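Local coordinates for LanC-like protein GCR2 (Arabidopsis thaliana, PDB 3T33) that may play a role in abscisic acid signalling and, as a member of the LanC-like protein family, binds a zinc ion, at residues S58-V63 against Y89-S94; N79-V84 against S387-I392; L136-A141 against L182-H187; G335-T340 against G393-M398. All blocks are in the same frame, centred on the assembly; numbering follows the deposited sequence. Where two conformers were deposited one is given.

How the contacts relate
The chain folds as the alpha/alpha barrel of LanC-like proteins. From the N terminus, helix 45-69 comes first, and helix 84-98 folds back on it in contact 1. The loop that contact 1 closes carries segment 79-84, whose partner, 387-392, lies some 300 residues on. Contacts 1 and 2 therefore cross. Contact 3, between helices 130-144 and 174-188, is nested within the long loop of contact 2. Contact 4 opens at helix 336-350 and ends on helix 392-402, so it crosses contact 2. Contact 2 joins the late chain to the early; contact 4 joins two late helices. Contacts 1, 2 and 4 touch one another; contact 3 touches contact 1 alone.

Contact 1 of 4, residues S58-V63 against Y89-S94; sequences SIKDKV and YLLFKS
Leu-90 and Lys-60 carry much of this contact between helix 45-69 and helix 84-98, an outer and an inner helix of the LanC-like alpha/alpha barrel. The two segments run roughly antiparallel, with their N-to-C directions 147° apart and their axes 10.8 Å apart. Leu-90 is the first residue of segment 89-94 to touch segment 58-63. Its CG lies anti to the backbone N (chi1 169°), and its CD2 methyl does the touching. CD2 sits 3.9 Å from Lys-60 CA and 4.1 Å from Lys-60 CG. The same methyl also meets Val-63, with 4.2 Å between Leu-90 CD2 and Val-63 CB. One methyl is thus packed against two successive turns of the outer helix.

Leu-91 plays a lesser part. Its CD2 comes within 4.4 Å of Lys-60 CD, while its side chain also packs on Asp-103, Leu-106 and Asn-110 of helix 101-118. A turn after Leu-90, Ser-94 faces the outer half of the lysine chain. The Lys-60 chain bends at chi3 (90°), which turns CE out of the line of the preceding carbons. The ammonium forms a salt bridge with Asp-103, and Ser-94 OG is hydrogen-bonded to the other oxygen of that carboxylate. The aspartate thereby gathers the polar ends from both helices. Ser-94 CB lies 3.8 Å from Lys-60 CD, and Ser-94 OG approaches the same Lys-60 CD to 3.5 Å.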
loop_
_atom_site.group_PDB
_atom_site.type_symbol
_atom_site.label_atom_id
_atom_site.label_comp_id
_atom_site.label_asym_id
_atom_site.label_seq_id
_atom_site.Cartn_x
_atom_site.Cartn_y
_atom_site.Cartn_z
ATOM N N SER A 58 -10.441 5.283 17.436
ATOM C CA SER A 58 -10.442 6.718 17.655
ATOM C C SER A 58 -9.916 7.438 16.459
ATOM O O SER A 58 -10.508 8.425 16.123
ATOM C CB SER A 58 -9.681 7.196 18.892
ATOM O OG SER A 58 -9.594 6.166 19.878
ATOM N N ILE A 59 -8.808 7.003 15.831
ATOM C CA ILE A 59 -8.355 7.694 14.575
ATOM C C ILE A 59 -9.492 7.687 13.515
ATOM O O ILE A 59 -9.863 8.729 12.993
ATOM C CB ILE A 59 -7.021 7.148 14.004
ATOM C CG1 ILE A 59 -5.917 7.293 15.040
ATOM C CG2 ILE A 59 -6.588 7.824 12.642
ATOM C CD1 ILE A 59 -4.691 6.404 14.700
ATOM N N LYS A 60 -10.019 6.502 13.224
ATOM C CA LYS A 60 -11.098 6.361 12.253
ATOM C C LYS A 60 -12.202 7.381 12.511
ATOM O O LYS A 60 -12.644 8.075 11.596
ATOM C CB LYS A 60 -11.670 4.944 12.290
ATOM C CG LYS A 60 -12.867 4.734 11.376
ATOM C CD LYS A 60 -13.561 3.414 11.670
ATOM C CE LYS A 60 -14.640 3.579 12.728
ATOM N NZ LYS A 60 -15.691 2.532 12.618
ATOM N N ASP A 61 -12.642 7.465 13.762
ATOM C CA ASP A 61 -13.689 8.404 14.144
ATOM C C ASP A 61 -13.272 9.839 13.843
ATOM O O ASP A 61 -14.043 10.616 13.281
ATOM C CB ASP A 61 -14.029 8.255 15.627
ATOM C CG ASP A 61 -14.989 7.112 15.894
ATOM O OD1 ASP A 61 -15.276 6.344 14.951
ATOM O OD2 ASP A 61 -15.456 6.982 17.044
ATOM N N LYS A 62 -12.045 10.184 14.220
ATOM C CA LYS A 62 -11.519 11.524 13.984
ATOM C C LYS A 62 -11.506 11.848 12.494
ATOM O O LYS A 62 -11.861 12.954 12.087
ATOM C CB LYS A 62 -10.109 11.655 14.564
ATOM C CG LYS A 62 -9.418 12.965 14.223
ATOM C CD LYS A 62 -10.198 14.156 14.755
ATOM C CE LYS A 62 -9.287 15.350 14.995
ATOM N NZ LYS A 62 -10.047 16.630 15.033
ATOM N N VAL A 63 -11.092 10.877 11.686
ATOM C CA VAL A 63 -11.040 11.054 10.243
ATOM C C VAL A 63 -12.446 11.252 9.638
ATOM O O VAL A 63 -12.617 12.121 8.824
ATOM C CB VAL A 63 -10.308 9.869 9.529
ATOM C CG1 VAL A 63 -10.404 10.034 7.983
ATOM C CG2 VAL A 63 -8.856 9.827 9.936
ATOM N N TYR A 89 -12.710 4.019 2.068
ATOM C CA TYR A 89 -11.915 2.793 2.098
ATOM C C TYR A 89 -11.534 2.405 3.507
ATOM O O TYR A 89 -11.550 1.246 3.883
ATOM C CB TYR A 89 -10.674 2.928 1.164
ATOM C CG TYR A 89 -10.162 1.599 0.682
ATOM C CD1 TYR A 89 -11.007 0.514 0.440
ATOM C CD2 TYR A 89 -8.796 1.387 0.562
ATOM C CE1 TYR A 89 -10.478 -0.741 0.039
ATOM C CE2 TYR A 89 -8.281 0.179 0.170
ATOM C CZ TYR A 89 -9.098 -0.875 -0.110
ATOM O OH TYR A 89 -8.440 -2.053 -0.493
ATOM N N LEU A 90 -11.213 3.391 4.299
ATOM C CA LEU A 90 -10.898 3.148 5.712
ATOM C C LEU A 90 -12.127 2.531 6.418
ATOM O O LEU A 90 -11.996 1.635 7.281
ATOM C CB LEU A 90 -10.442 4.447 6.366
ATOM C CG LEU A 90 -10.353 4.343 7.924
ATOM C CD1 LEU A 90 -9.315 3.291 8.378
ATOM C CD2 LEU A 90 -10.054 5.750 8.540
ATOM N N LEU A 91 -13.325 3.016 6.034
ATOM C CA LEU A 91 -14.598 2.548 6.583
ATOM C C LEU A 91 -14.887 1.160 6.134
ATOM O O LEU A 91 -15.401 0.320 6.913
ATOM C CB LEU A 91 -15.736 3.512 6.179
ATOM C CG LEU A 91 -15.785 4.724 7.117
ATOM C CD1 LEU A 91 -16.599 5.794 6.480
ATOM C CD2 LEU A 91 -16.428 4.307 8.436
ATOM N N PHE A 92 -14.592 0.912 4.860
ATOM C CA PHE A 92 -14.635 -0.458 4.332
ATOM C C PHE A 92 -13.678 -1.452 5.102
ATOM O O PHE A 92 -14.079 -2.544 5.469
ATOM C CB PHE A 92 -14.347 -0.477 2.816
ATOM C CG PHE A 92 -14.579 -1.821 2.192
ATOM C CD1 PHE A 92 -15.858 -2.337 2.086
ATOM C CD2 PHE A 92 -13.524 -2.594 1.757
ATOM C CE1 PHE A 92 -16.086 -3.619 1.563
ATOM C CE2 PHE A 92 -13.747 -3.893 1.235
ATOM C CZ PHE A 92 -15.054 -4.380 1.129
ATOM N N LYS A 93 -12.429 -1.073 5.306
ATOM C CA LYS A 93 -11.480 -1.896 6.037
ATOM C C LYS A 93 -11.996 -2.152 7.474
ATOM O O LYS A 93 -11.854 -3.250 8.042
ATOM C CB LYS A 93 -10.169 -1.130 6.119
ATOM C CG LYS A 93 -9.167 -1.776 7.010
ATOM C CD LYS A 93 -8.156 -2.630 6.236
ATOM C CE LYS A 93 -8.452 -4.022 6.330
ATOM N NZ LYS A 93 -7.618 -4.788 5.343
ATOM N N SER A 94 -12.613 -1.147 8.051
ATOM C CA SER A 94 -13.167 -1.273 9.380
ATOM C C SER A 94 -14.355 -2.195 9.397
ATOM O O SER A 94 -14.564 -2.970 10.330
ATOM C CB SER A 94 -13.610 0.087 9.864
ATOM O OG SER A 94 -14.084 -0.036 11.180
#

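Contact 2 of 4, residues N79-V84 against S387-I392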
loop_
_atom_site.group_PDB
_atom_site.type_symbol
_atom_site.label_atom_id
_atom_site.label_comp_id
_atom_site.label_asym_id
_atom_site.label_seq_id
_atom_site.Cartn_x
_atom_site.Cartn_y
_atom_site.Cartn_z
ATOM N N ASN A 79 -10.713 11.474 -4.616
ATOM C CA ASN A 79 -9.911 10.290 -4.813
ATOM C C ASN A 79 -9.449 9.546 -3.566
ATOM O O ASN A 79 -9.664 10.000 -2.472
ATOM C CB ASN A 79 -8.784 10.540 -5.807
ATOM C CG ASN A 79 -7.589 11.193 -5.201
ATOM O OD1 ASN A 79 -7.514 11.377 -4.023
ATOM N ND2 ASN A 79 -6.650 11.556 -6.028
ATOM N N LEU A 80 -8.828 8.390 -3.755
ATOM C CA LEU A 80 -8.463 7.541 -2.597
ATOM C C LEU A 80 -7.311 8.156 -1.832
ATOM O O LEU A 80 -7.262 8.115 -0.584
ATOM C CB LEU A 80 -8.110 6.123 -3.061
ATOM C CG LEU A 80 -7.915 5.080 -1.978
ATOM C CD1 LEU A 80 -9.262 4.555 -1.450
ATOM C CD2 LEU A 80 -7.006 3.911 -2.484
ATOM N N TYR A 81 -6.422 8.758 -2.623
ATOM C CA TYR A 81 -5.078 9.192 -2.233
ATOM C C TYR A 81 -5.140 10.296 -1.215
ATOM O O TYR A 81 -4.515 10.181 -0.135
ATOM C CB TYR A 81 -4.318 9.711 -3.471
ATOM C CG TYR A 81 -2.880 9.993 -3.171
ATOM C CD1 TYR A 81 -2.472 11.242 -2.777
ATOM C CD2 TYR A 81 -1.931 8.973 -3.233
ATOM C CE1 TYR A 81 -1.168 11.467 -2.454
ATOM C CE2 TYR A 81 -0.652 9.186 -2.930
ATOM C CZ TYR A 81 -0.271 10.414 -2.525
ATOM O OH TYR A 81 1.028 10.613 -2.247
ATOM N N THR A 82 -5.896 11.360 -1.522
ATOM C CA THR A 82 -6.085 12.438 -0.554
ATOM C C THR A 82 -7.555 12.797 -0.292
ATOM O O THR A 82 -7.867 13.521 0.636
ATOM C CB THR A 82 -5.264 13.718 -0.904
ATOM O OG1 THR A 82 -5.443 14.077 -2.292
ATOM C CG2 THR A 82 -3.806 13.485 -0.655
ATOM N N GLY A 83 -8.464 12.289 -1.094
ATOM C CA GLY A 83 -9.845 12.747 -0.987
ATOM C C GLY A 83 -10.731 11.825 -0.178
ATOM O O GLY A 83 -10.251 10.988 0.661
ATOM N N VAL A 84 -12.017 11.899 -0.466
ATOM C CA VAL A 84 -12.987 11.347 0.421
ATOM C C VAL A 84 -13.116 9.832 0.251
ATOM O O VAL A 84 -13.550 9.134 1.151
ATOM C CB VAL A 84 -14.339 12.118 0.284
ATOM C CG1 VAL A 84 -15.469 11.354 0.971
ATOM C CG2 VAL A 84 -14.174 13.516 0.872
ATOM N N SER A 387 -6.044 12.360 5.258
ATOM C CA SER A 387 -6.145 11.494 4.106
ATOM C C SER A 387 -5.654 10.043 4.366
ATOM O O SER A 387 -4.943 9.753 5.355
ATOM C CB SER A 387 -5.349 12.100 2.962
ATOM O OG SER A 387 -3.985 12.259 3.309
ATOM N N LEU A 388 -6.027 9.147 3.465
ATOM C CA LEU A 388 -5.539 7.819 3.467
ATOM C C LEU A 388 -4.018 7.778 3.184
ATOM O O LEU A 388 -3.267 7.162 3.956
ATOM C CB LEU A 388 -6.299 7.021 2.436
ATOM C CG LEU A 388 -6.690 5.554 2.740
ATOM C CD1 LEU A 388 -6.302 4.617 1.591
ATOM C CD2 LEU A 388 -6.204 5.003 4.102
ATOM N N PHE A 389 -3.538 8.418 2.101
ATOM C CA PHE A 389 -2.124 8.267 1.723
ATOM C C PHE A 389 -1.104 9.184 2.382
ATOM O O PHE A 389 0.085 8.920 2.329
ATOM C CB PHE A 389 -1.926 8.174 0.214
ATOM C CG PHE A 389 -2.177 6.776 -0.355
ATOM C CD1 PHE A 389 -3.454 6.226 -0.362
ATOM C CD2 PHE A 389 -1.124 6.026 -0.893
ATOM C CE1 PHE A 389 -3.675 4.920 -0.839
ATOM C CE2 PHE A 389 -1.334 4.741 -1.408
ATOM C CZ PHE A 389 -2.622 4.165 -1.366
ATOM N N GLU A 390 -1.550 10.204 3.089
ATOM C CA GLU A 390 -0.619 11.177 3.638
ATOM C C GLU A 390 -0.853 11.363 5.103
ATOM O O GLU A 390 0.103 11.593 5.863
ATOM C CB GLU A 390 -0.802 12.530 2.980
ATOM C CG GLU A 390 -0.240 12.616 1.572
ATOM C CD GLU A 390 -0.448 13.999 0.890
ATOM O OE1 GLU A 390 -1.233 14.846 1.423
ATOM O OE2 GLU A 390 0.184 14.213 -0.188
ATOM N N GLY A 391 -2.125 11.332 5.494
ATOM C CA GLY A 391 -2.476 11.628 6.889
ATOM C C GLY A 391 -2.766 10.405 7.766
ATOM O O GLY A 391 -2.300 9.274 7.475
ATOM N N ILE A 392 -3.553 10.631 8.817
ATOM C CA ILE A 392 -3.705 9.634 9.836
ATOM C C ILE A 392 -4.720 8.602 9.413
ATOM O O ILE A 392 -4.850 7.562 10.054
ATOM C CB ILE A 392 -4.077 10.214 11.248
ATOM C CG1 ILE A 392 -5.422 10.957 11.242
ATOM C CG2 ILE A 392 -3.010 11.108 11.730
ATOM C CD1 ILE A 392 -5.875 11.442 12.599
HETATM O O HOH W 1 -7.540 9.944 1.317
#
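Leu-80 packs on Leu-388 and Phe-389 where two loops of the LanC-like alpha/alpha barrel meet, each just before an inner helix. Leu-80 CG lies 3.9 Å from Leu-388 CD1. Leu-80 CD2 reaches Phe-389 CE1 at 3.8 Å. Next comes Tyr-81. Phe-389 CB stands over one face of its ring in a CH-pi contact, 3.7 Å from the centroid and 20° off the normal. The ring planes are tilted by only 23°, but the rings are offset, their centroids 5.2 Å apart. The Tyr-81 side chain comes within about 4 Å of the bound zinc ion and also packs on its ligand Cys-333. Phe-389 shares a backbone hydrogen bond with Cys-333, which ties this contact to the metal site.

The backbones are joined by Phe-389 N donating to Tyr-81 O at 3.0 Å. A water adds a second link. It accepts from Leu-388 N at 2.7 Å and donates to Leu-80 O and Gly-83 O. Asn-79 OD1 takes the N-H groups of Thr-82 and Gly-83, an Asx motif that holds the first loop in its turn. At the polar edge Glu-390 OE1 accepts from Arg-384 N, and the Thr-82 CG2 methyl touches that same Glu-390 OE1 at 3.6 Å.

Contact 3 of 4, residues L136-A141 against L182-H187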
loop_
_atom_site.group_PDB
_atom_site.type_symbol
_atom_site.label_atom_id
_atom_site.label_comp_id
_atom_site.label_asym_id
_atom_site.label_seq_id
_atom_site.Cartn_x
_atom_site.Cartn_y
_atom_site.Cartn_z
ATOM N N LEU A 136 -14.641 0.341 -5.552
ATOM C CA LEU A 136 -15.063 0.254 -4.159
ATOM C C LEU A 136 -16.575 0.265 -4.097
ATOM O O LEU A 136 -17.204 -0.475 -3.377
ATOM C CB LEU A 136 -14.540 1.437 -3.355
ATOM C CG LEU A 136 -14.184 1.303 -1.873
ATOM C CD1 LEU A 136 -14.187 2.609 -1.050
ATOM C CD2 LEU A 136 -14.774 0.118 -1.117
ATOM N N GLY A 137 -17.187 1.121 -4.872
ATOM C CA GLY A 137 -18.652 1.184 -4.885
ATOM C C GLY A 137 -19.207 -0.189 -5.116
ATOM O O GLY A 137 -20.081 -0.626 -4.363
ATOM N N ALA A 138 -18.715 -0.863 -6.170
ATOM C CA ALA A 138 -19.253 -2.147 -6.582
ATOM C C ALA A 138 -18.988 -3.249 -5.535
ATOM O O ALA A 138 -19.794 -4.114 -5.330
ATOM C CB ALA A 138 -18.645 -2.578 -7.966
ATOM N N VAL A 139 -17.848 -3.173 -4.862
ATOM C CA VAL A 139 -17.488 -4.191 -3.870
ATOM C C VAL A 139 -18.324 -3.965 -2.609
ATOM O O VAL A 139 -18.936 -4.883 -2.085
ATOM C CB VAL A 139 -15.940 -4.219 -3.632
ATOM C CG1 VAL A 139 -15.614 -5.106 -2.441
ATOM C CG2 VAL A 139 -15.205 -4.748 -4.906
ATOM N N ALA A 140 -18.379 -2.718 -2.154
ATOM C CA ALA A 140 -19.179 -2.355 -0.978
ATOM C C ALA A 140 -20.646 -2.724 -1.181
ATOM O O ALA A 140 -21.237 -3.278 -0.283
ATOM C CB ALA A 140 -18.995 -0.901 -0.598
ATOM N N ALA A 141 -21.191 -2.494 -2.380
ATOM C CA ALA A 141 -22.580 -2.906 -2.730
ATOM C C ALA A 141 -22.814 -4.401 -2.735
ATOM O O ALA A 141 -23.880 -4.873 -2.349
ATOM C CB ALA A 141 -23.038 -2.291 -4.092
ATOM N N LEU A 182 -8.215 -5.874 -11.502
ATOM C CA LEU A 182 -7.827 -7.057 -10.711
ATOM C C LEU A 182 -8.505 -7.027 -9.348
ATOM O O LEU A 182 -9.090 -7.967 -8.955
ATOM C CB LEU A 182 -6.341 -7.107 -10.567
ATOM C CG LEU A 182 -5.611 -7.318 -11.905
ATOM C CD1 LEU A 182 -4.148 -7.021 -11.784
ATOM C CD2 LEU A 182 -5.876 -8.771 -12.466
ATOM N N PHE A 183 -8.528 -5.875 -8.714
ATOM C CA PHE A 183 -9.156 -5.713 -7.431
ATOM C C PHE A 183 -10.664 -6.012 -7.483
ATOM O O PHE A 183 -11.199 -6.783 -6.676
ATOM C CB PHE A 183 -8.917 -4.270 -6.961
ATOM C CG PHE A 183 -9.727 -3.873 -5.758
ATOM C CD1 PHE A 183 -11.036 -3.399 -5.914
ATOM C CD2 PHE A 183 -9.172 -3.960 -4.453
ATOM C CE1 PHE A 183 -11.833 -2.998 -4.774
ATOM C CE2 PHE A 183 -9.935 -3.528 -3.303
ATOM C CZ PHE A 183 -11.266 -3.042 -3.462
ATOM N N LEU A 184 -11.343 -5.427 -8.453
ATOM C CA LEU A 184 -12.756 -5.674 -8.616
ATOM C C LEU A 184 -13.057 -7.156 -8.832
ATOM O O LEU A 184 -13.960 -7.741 -8.160
ATOM C CB LEU A 184 -13.327 -4.844 -9.759
ATOM C CG LEU A 184 -14.828 -5.010 -9.924
ATOM C CD1 LEU A 184 -15.569 -4.755 -8.632
ATOM C CD2 LEU A 184 -15.390 -4.084 -11.027
ATOM N N ASN A 185 -12.317 -7.774 -9.753
ATOM C CA ASN A 185 -12.557 -9.197 -10.093
ATOM C C ASN A 185 -12.274 -10.166 -8.905
ATOM O O ASN A 185 -13.043 -11.074 -8.628
ATOM C CB ASN A 185 -11.770 -9.604 -11.382
ATOM C CG ASN A 185 -12.470 -9.079 -12.733
ATOM O OD1 ASN A 185 -13.451 -8.326 -12.719
ATOM N ND2 ASN A 185 -11.966 -9.518 -13.854
ATOM N N LYS A 186 -11.153 -9.966 -8.245
ATOM C CA LYS A 186 -10.773 -10.784 -7.096
ATOM C C LYS A 186 -11.881 -10.752 -6.022
ATOM O O LYS A 186 -12.354 -11.801 -5.585
ATOM C CB LYS A 186 -9.438 -10.227 -6.554
ATOM C CG LYS A 186 -9.035 -10.682 -5.146
ATOM C CD LYS A 186 -7.997 -11.821 -5.198
ATOM C CE LYS A 186 -7.086 -11.872 -3.947
ATOM N NZ LYS A 186 -5.716 -12.414 -4.282
ATOM N N HIS A 187 -12.321 -9.553 -5.654
ATOM C CA HIS A 187 -13.315 -9.350 -4.638
ATOM C C HIS A 187 -14.698 -9.861 -4.955
ATOM O O HIS A 187 -15.326 -10.500 -4.085
ATOM C CB HIS A 187 -13.395 -7.879 -4.235
ATOM C CG HIS A 187 -12.273 -7.436 -3.346
ATOM N ND1 HIS A 187 -12.469 -7.075 -2.031
ATOM C CD2 HIS A 187 -10.935 -7.342 -3.567
ATOM C CE1 HIS A 187 -11.308 -6.747 -1.486
ATOM N NE2 HIS A 187 -10.363 -6.895 -2.398
#
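Val-139 meets Phe-183, Leu-184 and His-187 between two inner helices of the barrel. The segments run almost parallel, 10° apart, with their axes 9.8 Å from each other. The CA-CB bond of Val-139 points at the partner helix, and both methyls are used. CG1 lies anti to the backbone N (chi1 170°). It approaches the histidine ring obliquely and comes to 3.7 Å from His-187 ND1. CG2, anti to the carbonyl carbon, is wedged among three side chains. It lies 3.7 Å from His-187 CB. It is equally close to Leu-184 CD1, again at 3.7 Å. On its remaining approach CG2 comes to 3.8 Å from Phe-183 CE1, where the ring is met obliquely. A single branched residue thus touches side chains from successive turns of helix 174-188.

Ala-138 widens the apolar patch, with its CB 3.8 Å from Leu-184 CD1. That leucine methyl therefore spans two neighbouring residues of helix 130-144. The two rings on helix 174-188 also lie against each other. Phe-183 CZ stands 4.1 Å above the plane of the His-187 ring, over its centre. His-187 CD2 in turn stands over one face of the Phe-183 ring, toward its rim.

Other helices surround the pair. Phe-92 of helix 84-98 packs on Leu-136 and Val-139, and Tyr-89 of the same helix touches Phe-183. Helix 147-158 lies by the Ala-138 side, where Tyr-150 and Tyr-153 pack on Ala-138 and Leu-154 packs on Leu-184.

Contact 4 of 4, residues G335-T340 against G393-M398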
loop_
_atom_site.group_PDB
_atom_site.type_symbol
_atom_site.label_atom_id
_atom_site.label_comp_id
_atom_site.label_asym_id
_atom_site.label_seq_id
_atom_site.Cartn_x
_atom_site.Cartn_y
_atom_site.Cartn_z
ATOM N N GLY A 335 5.885 7.148 4.777
ATOM C CA GLY A 335 5.909 7.284 6.222
ATOM C C GLY A 335 6.017 5.949 6.931
ATOM O O GLY A 335 6.314 4.927 6.312
ATOM N N ILE A 336 5.774 5.958 8.238
ATOM C CA ILE A 336 5.844 4.747 9.038
ATOM C C ILE A 336 4.646 3.818 8.822
ATOM O O ILE A 336 4.837 2.642 8.555
ATOM C CB ILE A 336 6.061 5.070 10.527
ATOM C CG1 ILE A 336 7.341 5.913 10.654
ATOM C CG2 ILE A 336 6.155 3.765 11.351
ATOM C CD1 ILE A 336 7.618 6.524 12.058
ATOM N N SER A 337 3.407 4.303 8.832
ATOM C CA SER A 337 2.281 3.378 8.601
ATOM C C SER A 337 2.543 2.554 7.316
ATOM O O SER A 337 2.259 1.350 7.261
ATOM C CB SER A 337 0.924 4.100 8.541
ATOM O OG SER A 337 0.696 4.985 9.645
ATOM N N GLY A 338 3.115 3.193 6.287
ATOM C CA GLY A 338 3.282 2.526 4.990
ATOM C C GLY A 338 4.454 1.573 5.043
ATOM O O GLY A 338 4.348 0.441 4.553
ATOM N N ASN A 339 5.570 2.011 5.642
ATOM C CA ASN A 339 6.720 1.093 5.800
ATOM C C ASN A 339 6.453 -0.161 6.702
ATOM O O ASN A 339 7.026 -1.226 6.477
ATOM C CB ASN A 339 7.958 1.859 6.201
ATOM C CG ASN A 339 8.368 2.879 5.135
ATOM O OD1 ASN A 339 9.269 3.641 5.331
ATOM N ND2 ASN A 339 7.667 2.922 4.053
ATOM N N THR A 340 5.514 -0.060 7.639
ATOM C CA THR A 340 5.088 -1.220 8.386
ATOM C C THR A 340 4.735 -2.421 7.510
ATOM O O THR A 340 5.067 -3.573 7.853
ATOM C CB THR A 340 3.847 -0.844 9.269
ATOM O OG1 THR A 340 4.287 0.164 10.150
ATOM C CG2 THR A 340 3.371 -2.017 10.093
ATOM N N GLY A 393 -5.489 8.910 8.378
ATOM C CA GLY A 393 -6.374 7.883 7.755
ATOM C C GLY A 393 -5.597 6.577 7.518
ATOM O O GLY A 393 -6.101 5.494 7.771
ATOM N N GLY A 394 -4.359 6.680 7.044
ATOM C CA GLY A 394 -3.566 5.502 6.624
ATOM C C GLY A 394 -2.959 4.754 7.824
ATOM O O GLY A 394 -2.711 3.490 7.786
ATOM N N MET A 395 -2.734 5.512 8.875
ATOM C CA MET A 395 -2.295 4.945 10.195
ATOM C C MET A 395 -3.414 4.148 10.756
ATOM O O MET A 395 -3.198 3.021 11.158
ATOM C CB MET A 395 -1.925 6.048 11.171
ATOM C CG MET A 395 -1.282 5.545 12.463
ATOM S SD MET A 395 -0.861 6.902 13.553
ATOM C CE MET A 395 -0.555 6.012 15.086
ATOM N N ALA A 396 -4.641 4.688 10.755
ATOM C CA ALA A 396 -5.790 3.829 11.195
ATOM C C ALA A 396 -5.938 2.580 10.340
ATOM O O ALA A 396 -6.296 1.522 10.836
ATOM C CB ALA A 396 -7.138 4.602 11.168
ATOM N N TYR A 397 -5.675 2.716 9.042
ATOM C CA TYR A 397 -5.869 1.628 8.129
ATOM C C TYR A 397 -4.857 0.518 8.460
ATOM O O TYR A 397 -5.175 -0.660 8.508
ATOM C CB TYR A 397 -5.672 2.163 6.689
ATOM C CG TYR A 397 -6.070 1.160 5.649
ATOM C CD1 TYR A 397 -5.240 0.054 5.336
ATOM C CD2 TYR A 397 -7.271 1.305 4.960
ATOM C CE1 TYR A 397 -5.656 -0.897 4.360
ATOM C CE2 TYR A 397 -7.684 0.365 4.007
ATOM C CZ TYR A 397 -6.898 -0.741 3.723
ATOM O OH TYR A 397 -7.356 -1.652 2.753
ATOM N N MET A 398 -3.633 0.925 8.715
ATOM C CA MET A 398 -2.557 -0.005 9.012
ATOM C C MET A 398 -2.876 -0.680 10.367
ATOM O O MET A 398 -2.763 -1.921 10.518
ATOM C CB MET A 398 -1.209 0.758 9.019
ATOM C CG MET A 398 0.030 -0.112 9.252
ATOM S SD MET A 398 0.145 -0.470 10.978
ATOM C CE MET A 398 0.810 1.077 11.551
#
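Two inner helices of the alpha/alpha barrel meet here, with Ser-337 and Thr-340 of helix 336-350 against Met-395 and Met-398 of helix 392-402. Gly-335, the N-cap residue of the first helix, directly follows the zinc ligands Cys-333 and His-334. The segments cross at 30° with their axes 8.9 Å apart. Gly-394 brings backbone alone, and its O lies 3.8 Å from Ser-337 CB. Beside it Ser-337 packs on the first carbons of Met-395.

Met-398 fills the next turn. Its CG comes within 3.3 Å of Ser-337 O. The chain then bends at chi2 (-78°), which places SD near Thr-340, 3.7 Å from Thr-340 CG2. A second bend, at chi3, turns CE back, and Met-398 CE stands 3.9 Å from Thr-340 OG1. That hydroxyl donates to Ile-336 O at 3.0 Å from above the carbonyl plane. Ile-336 O also accepts from Thr-340 N, so two bonds from one residue grip it.

The pair is backed by helix 353-375, whose Leu-366 touches Ser-337 and Met-395 and whose Phe-362 touches Thr-340. Helix 45-69 adds Tyr-55 and Ile-59, which pack on Met-395.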